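Local structure of NAD dependent epimerase/dehydratase family (uncultured archaeon MedDCM-OCT-S05-C57, 5Y1F) at residues S313-T316 / E317-T321. The protein probably oxidises L-threonine at its C3 hydroxyl as a monomeric dehydrogenase, using a bound NAD+ as hydride acceptor. Sequence-based numbering, arbitrary orientation.
Sequences SKMT and EEMIT
Thr316 and Ile320 sit one helical turn apart and lie alongside each other, both pointing the same way. The Ile320 side chain begins at CB, 3.4 Å from Thr316 O, the carbonyl that also takes the backbone N-H of Ile320 (N to O 2.9 Å, 169° at the hydrogen). CG1 runs past the same oxygen. With chi1 at -68° and chi2 extended at 176°, the chain reaches back along the helix, so that the terminal CD1 meets Thr316 CG2 at 3.5 Å. That methyl is available because Thr316 places CG2 anti to its own backbone N, which leaves OG1 on another side to hydrogen-bond Tyr205 OH and Ile312 O. The threonine thus gives its methyl to the isoleucine and its hydroxyl to polar partners, and His272 packs against both residues.

Met315 and Met319 make the matching i to i+4 pair on another buried face, the side chain of Met315 lying about 11 Å from the bound dinucleotide. They too run side by side, CG to CG 4.1 Å, and Met319 CG also passes 3.3 Å from Met315 O. Beyond CG they part: Met315 extends before bending at its end, whereas Met319 folds. Both reach Tyr205 and Phe228, and Met319 also touches Trp189. On the exposed side, Thr321 OG1 turns back to Glu317 O at 2.8 Å; its backbone N reaches that oxygen from the opposite face of the carbonyl plane, so two donors grip one acceptor.

This is regular alpha-helix with i to i+4 hydrogen bonds and side-chain pairs, here within the C-terminal helix 312-326, which packs on helix 199-211 and strand 223-228 beside the NAD-binding Rossmann domain.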
loop_
_atom_site.group_PDB
_atom_site.type_symbol
_atom_site.label_atom_id
_atom_site.label_comp_id
_atom_site.label_asym_id
_atom_site.label_seq_id
_atom_site.Cartn_x
_atom_site.Cartn_y
_atom_site.Cartn_z
ATOM N N SER A 313 12.449 10.007 12.994
ATOM C CA SER A 313 12.492 11.412 13.413
ATOM C C SER A 313 11.862 12.336 12.362
ATOM O O SER A 313 11.000 13.159 12.689
ATOM C CB SER A 313 13.958 11.836 13.591
ATOM O OG SER A 313 14.531 11.231 14.724
ATOM N N LYS A 314 12.279 12.180 11.119
ATOM C CA LYS A 314 11.785 13.007 10.060
ATOM C C LYS A 314 10.312 12.753 9.800
ATOM O O LYS A 314 9.560 13.675 9.540
ATOM C CB LYS A 314 12.583 12.834 8.796
ATOM C CG LYS A 314 13.999 13.422 8.855
ATOM C CD LYS A 314 14.670 13.372 7.496
ATOM C CE LYS A 314 16.032 14.061 7.501
ATOM N NZ LYS A 314 15.891 15.544 7.626
ATOM N N MET A 315 9.900 11.493 9.823
ATOM C CA MET A 315 8.493 11.198 9.649
ATOM C C MET A 315 7.704 11.837 10.789
ATOM O O MET A 315 6.654 12.380 10.597
ATOM C CB MET A 315 8.311 9.672 9.717
ATOM C CG MET A 315 6.826 9.277 9.910
ATOM S SD MET A 315 6.566 7.522 9.690
ATOM C CE MET A 315 7.377 6.937 11.209
ATOM N N THR A 316 8.191 11.670 12.003
ATOM C CA THR A 316 7.482 12.229 13.183
ATOM C C THR A 316 7.256 13.764 13.068
ATOM O O THR A 316 6.225 14.244 13.365
ATOM C CB THR A 316 8.210 11.829 14.478
ATOM O OG1 THR A 316 8.112 10.421 14.640
ATOM C CG2 THR A 316 7.587 12.471 15.664
ATOM N N GLU A 317 8.265 14.472 12.617
ATOM C CA GLU A 317 8.147 15.913 12.430
ATOM C C GLU A 317 7.030 16.218 11.414
ATOM O O GLU A 317 6.251 17.089 11.638
ATOM C CB GLU A 317 9.493 16.445 11.954
ATOM C CG GLU A 317 10.489 16.593 13.070
ATOM C CD GLU A 317 10.235 17.800 13.961
ATOM O OE1 GLU A 317 9.307 18.582 13.744
ATOM O OE2 GLU A 317 10.967 17.938 14.917
ATOM N N GLU A 318 6.982 15.500 10.304
ATOM C CA GLU A 318 5.948 15.780 9.295
ATOM C C GLU A 318 4.577 15.501 9.873
ATOM O O GLU A 318 3.600 16.221 9.660
ATOM C CB GLU A 318 6.150 14.922 8.048
ATOM C CG GLU A 318 7.240 15.396 7.117
ATOM C CD GLU A 318 6.842 16.582 6.253
ATOM O OE1 GLU A 318 5.721 17.151 6.409
ATOM O OE2 GLU A 318 7.725 17.010 5.459
ATOM N N MET A 319 4.439 14.339 10.499
ATOM C CA MET A 319 3.151 13.933 11.030
ATOM C C MET A 319 2.660 14.942 12.067
ATOM O O MET A 319 1.487 15.399 12.047
ATOM C CB MET A 319 3.255 12.554 11.681
ATOM C CG MET A 319 3.464 11.407 10.729
ATOM S SD MET A 319 2.080 11.084 9.628
ATOM C CE MET A 319 0.938 10.372 10.770
ATOM N N ILE A 320 3.505 15.213 13.056
ATOM C CA ILE A 320 3.062 16.053 14.155
ATOM C C ILE A 320 2.770 17.483 13.691
ATOM O O ILE A 320 1.739 18.076 14.097
ATOM C CB ILE A 320 4.059 16.032 15.337
ATOM C CG1 ILE A 320 4.048 14.638 15.963
ATOM C CG2 ILE A 320 3.716 17.141 16.356
ATOM C CD1 ILE A 320 5.048 14.448 17.062
ATOM N N THR A 321 3.606 18.035 12.830
ATOM C CA THR A 321 3.375 19.400 12.348
ATOM C C THR A 321 2.009 19.504 11.660
ATOM O O THR A 321 1.197 20.389 11.976
ATOM C CB THR A 321 4.499 19.873 11.464
ATOM O OG1 THR A 321 5.739 19.819 12.197
ATOM C CG2 THR A 321 4.227 21.289 10.978
#